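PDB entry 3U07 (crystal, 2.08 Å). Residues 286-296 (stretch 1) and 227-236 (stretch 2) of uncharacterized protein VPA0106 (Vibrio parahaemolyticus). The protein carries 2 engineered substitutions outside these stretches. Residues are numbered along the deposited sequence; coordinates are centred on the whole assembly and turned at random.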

# COMPACT_ATOMS: atom_id res chain seq x y z
N THR A 286 10.37 0.23 4.93
CA THR A 286 10.27 0.40 6.37
C THR A 286 11.28 1.44 6.82
O THR A 286 12.11 1.90 6.03
CB THR A 286 10.63 -0.90 7.09
OG1 THR A 286 12.03 -1.16 6.92
CG2 THR A 286 9.84 -2.08 6.50
N ARG A 287 11.22 1.83 8.09
CA ARG A 287 12.20 2.80 8.59
C ARG A 287 13.59 2.12 8.59
O ARG A 287 14.61 2.82 8.50
CB ARG A 287 11.86 3.24 10.01
CG ARG A 287 10.63 4.14 10.05
CD ARG A 287 10.30 4.70 11.43
NE ARG A 287 9.10 5.53 11.39
CZ ARG A 287 9.06 6.81 11.02
NH1 ARG A 287 10.17 7.44 10.67
NH2 ARG A 287 7.91 7.45 11.02
N ASP A 288 13.66 0.81 8.67
CA ASP A 288 15.00 0.28 8.66
C ASP A 288 15.68 0.40 7.30
O ASP A 288 16.91 0.45 7.21
CB ASP A 288 14.99 -1.14 9.11
CG ASP A 288 15.24 -1.27 10.59
OD1 ASP A 288 16.24 -0.70 11.07
OD2 ASP A 288 14.45 -1.96 11.28
N THR A 289 14.89 0.41 6.23
CA THR A 289 15.47 0.48 4.89
C THR A 289 15.35 1.85 4.25
O THR A 289 16.10 2.18 3.35
CB THR A 289 14.82 -0.55 3.93
OG1 THR A 289 13.41 -0.33 3.86
CG2 THR A 289 15.09 -1.97 4.41
N LEU A 290 14.41 2.67 4.72
CA LEU A 290 14.28 4.00 4.11
C LEU A 290 14.37 5.16 5.09
O LEU A 290 14.34 6.32 4.69
CB LEU A 290 12.98 4.07 3.31
CG LEU A 290 12.91 3.15 2.08
CD1 LEU A 290 11.49 3.14 1.53
CD2 LEU A 290 13.89 3.64 1.02
N GLY A 291 14.48 4.86 6.38
CA GLY A 291 14.56 5.91 7.37
C GLY A 291 15.61 6.96 7.05
O GLY A 291 15.38 8.16 7.26
N ASP A 292 16.76 6.54 6.53
CA ASP A 292 17.83 7.47 6.19
C ASP A 292 17.99 7.71 4.68
O ASP A 292 18.97 8.31 4.25
CB ASP A 292 19.15 6.98 6.78
CG ASP A 292 19.19 7.12 8.29
OD1 ASP A 292 19.62 6.15 8.97
OD2 ASP A 292 18.81 8.19 8.80
N ALA A 293 17.02 7.25 3.90
CA ALA A 293 17.08 7.42 2.45
C ALA A 293 16.69 8.84 2.07
O ALA A 293 15.99 9.52 2.83
CB ALA A 293 16.15 6.42 1.77
N PRO A 294 17.12 9.31 0.89
CA PRO A 294 16.82 10.67 0.40
C PRO A 294 15.32 10.96 0.48
O PRO A 294 14.50 10.13 0.07
CB PRO A 294 17.34 10.64 -1.03
CG PRO A 294 18.50 9.70 -0.95
CD PRO A 294 17.92 8.58 -0.11
N ARG A 295 14.97 12.13 0.99
CA ARG A 295 13.56 12.51 1.14
C ARG A 295 12.76 12.68 -0.15
O ARG A 295 11.59 12.27 -0.19
CB ARG A 295 13.44 13.79 1.97
CG ARG A 295 13.78 13.64 3.46
CD ARG A 295 12.94 12.57 4.13
NE ARG A 295 13.51 11.24 3.98
CZ ARG A 295 12.94 10.13 4.46
NH1 ARG A 295 11.79 10.21 5.12
NH2 ARG A 295 13.53 8.96 4.30
N ASP A 296 13.33 13.27 -1.19
CA ASP A 296 12.54 13.43 -2.41
C ASP A 296 12.19 12.08 -3.02
O ASP A 296 11.09 11.90 -3.53
CB ASP A 296 13.23 14.36 -3.43
CG ASP A 296 14.65 13.94 -3.78
OD1 ASP A 296 15.15 12.94 -3.24
OD2 ASP A 296 15.27 14.65 -4.60
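Stretch 2 (227-236) SMGNADKQWL

The indole of Trp235 is held on two sides by stretch 1: its edge donates a hydrogen bond to a backbone carbonyl in a turn, while one face is covered by the side chain of an arginine that is itself folded back onto that turn. Trp235 NE1 lies 3.0 Å from Gly291 O, with an N-H...O angle of 149°, so the ring reads the main chain rather than a side chain. Over the face, Arg295 CG stands 3.6 Å from the centroid of the six-membered ring and only 11° off its normal, a CH-pi contact, and Arg295 NE approaches Trp235 CZ2 to 3.2 Å.

Stretch 1 presents a short helix from Arg287, a type I turn from Leu290 to Ala293, and the start of a second helix at Arg295. The first helix is capped by Thr286, whose OG1 accepts weak bonds from Asp288 N (3.1 Å) and Thr289 N (3.3 Å). The turn is closed by a backbone hydrogen bond from Ala293 N to Leu290 O (2.9 Å), and Arg295 braces it through its side chain: Arg295 NH2 and Arg295 NE donate to Ala293 O at 2.9 and 3.2 Å, and Arg295 NH2 makes a weak bond to Leu290 O at 2.8 Å. With chi angles m, m, p, the side chain bends so that its guanidinium can reach these carbonyls while the indole lies over one of its faces.

Stretch 2 is helical at 228-231 and again from Lys233, with Asp232 leaving helical geometry between the two segments and standing at the N-cap position of the second, without a capping bond from its side chain. The two chains run broadly in the same direction along the contact, Gly291 lying nearest Asp232 (CA to CA 7.8 Å) and Asp292 nearest Gln234 (CA to CA 8.2 Å). These separations leave room for side chains to mediate the contact.

At the other end, Arg287 extends toward the junction of the two helical segments, its chi1 m and its chi2 and chi3 both t. Arg287 NH1 forms a salt bridge and hydrogen bond with Asp232 OD1 at 3.0 Å. The methyl of Ala231 covers one face of the guanidinium, with Ala231 CB 4.0 Å from Arg287 NH1, and selenomethionine Met228 meets its edge, Met228 CE lying 3.1 Å from Arg287 NH2. Two waters reinforce this corner: one accepts from Arg287 NH1 and donates to Ala231 O, the other accepts from Arg287 NH2 and donates to Asp232 OD2. At the more open margin, the Asp292 carboxylate turns back toward the side chain of Gln234. Together the two stretches bury 393 Å².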

# COMPACT_ATOMS: atom_id res chain seq x y z
N SER A 227 5.92 9.28 18.61
CA SER A 227 7.37 9.31 18.77
C SER A 227 8.13 9.72 17.51
O SER A 227 9.35 9.58 17.45
CB SER A 227 7.83 7.91 19.19
OG SER A 227 8.68 7.98 20.31
N MSE A 228 7.41 10.22 16.52
CA MSE A 228 8.03 10.61 15.26
C MSE A 228 9.15 11.65 15.41
O MSE A 228 10.12 11.63 14.65
CB MSE A 228 6.95 11.14 14.32
CG MSE A 228 7.20 10.91 12.86
SE MSE A 228 5.51 10.92 11.95
CE MSE A 228 5.34 9.05 11.72
N GLY A 229 9.02 12.54 16.40
CA GLY A 229 10.03 13.58 16.60
C GLY A 229 11.39 12.94 16.81
O GLY A 229 12.44 13.39 16.29
N ASN A 230 11.34 11.88 17.57
CA ASN A 230 12.53 11.13 17.87
C ASN A 230 12.96 10.24 16.68
O ASN A 230 14.15 10.18 16.36
CB ASN A 230 12.22 10.31 19.08
CG ASN A 230 12.11 11.17 20.33
OD1 ASN A 230 12.74 12.23 20.41
ND2 ASN A 230 11.36 10.70 21.32
N ALA A 231 12.03 9.54 16.05
CA ALA A 231 12.47 8.71 14.94
C ALA A 231 12.99 9.54 13.73
O ALA A 231 13.78 9.05 12.93
CB ALA A 231 11.36 7.82 14.52
N ASP A 232 12.53 10.78 13.60
CA ASP A 232 12.94 11.64 12.47
C ASP A 232 13.92 12.72 12.87
O ASP A 232 14.11 13.68 12.12
CB ASP A 232 11.73 12.33 11.84
CG ASP A 232 10.84 11.38 11.08
OD1 ASP A 232 11.24 10.22 10.85
OD2 ASP A 232 9.73 11.81 10.68
N LYS A 233 14.54 12.58 14.03
CA LYS A 233 15.47 13.59 14.51
C LYS A 233 16.49 14.06 13.49
O LYS A 233 16.74 15.26 13.37
CB LYS A 233 16.20 13.08 15.76
CG LYS A 233 17.15 14.10 16.36
CD LYS A 233 17.76 13.61 17.67
CE LYS A 233 18.88 14.54 18.11
NZ LYS A 233 18.44 15.96 18.20
N GLN A 234 17.08 13.13 12.74
CA GLN A 234 18.07 13.51 11.74
C GLN A 234 17.48 14.52 10.75
O GLN A 234 18.17 15.44 10.32
CB GLN A 234 18.59 12.28 11.00
CG GLN A 234 17.54 11.53 10.20
CD GLN A 234 16.72 10.58 11.04
OE1 GLN A 234 16.63 10.72 12.26
NE2 GLN A 234 16.09 9.61 10.38
N TRP A 235 16.21 14.35 10.42
CA TRP A 235 15.56 15.26 9.48
C TRP A 235 15.09 16.54 10.17
O TRP A 235 15.29 17.64 9.66
CB TRP A 235 14.37 14.58 8.81
CG TRP A 235 14.72 13.30 8.11
CD1 TRP A 235 14.30 12.05 8.43
CD2 TRP A 235 15.56 13.16 6.96
NE1 TRP A 235 14.81 11.13 7.54
CE2 TRP A 235 15.60 11.79 6.63
CE3 TRP A 235 16.29 14.07 6.17
CZ2 TRP A 235 16.33 11.29 5.54
CZ3 TRP A 235 17.02 13.57 5.09
CH2 TRP A 235 17.03 12.20 4.79
N LEU A 236 14.47 16.38 11.33
CA LEU A 236 13.95 17.53 12.07
C LEU A 236 15.03 18.50 12.54
O LEU A 236 14.77 19.69 12.66
CB LEU A 236 13.12 17.05 13.27
CG LEU A 236 11.80 16.39 12.86
CD1 LEU A 236 11.16 15.71 14.06
CD2 LEU A 236 10.87 17.45 12.26
O HOH W 1 12.90 6.58 10.93
O HOH W 2 8.13 10.20 9.45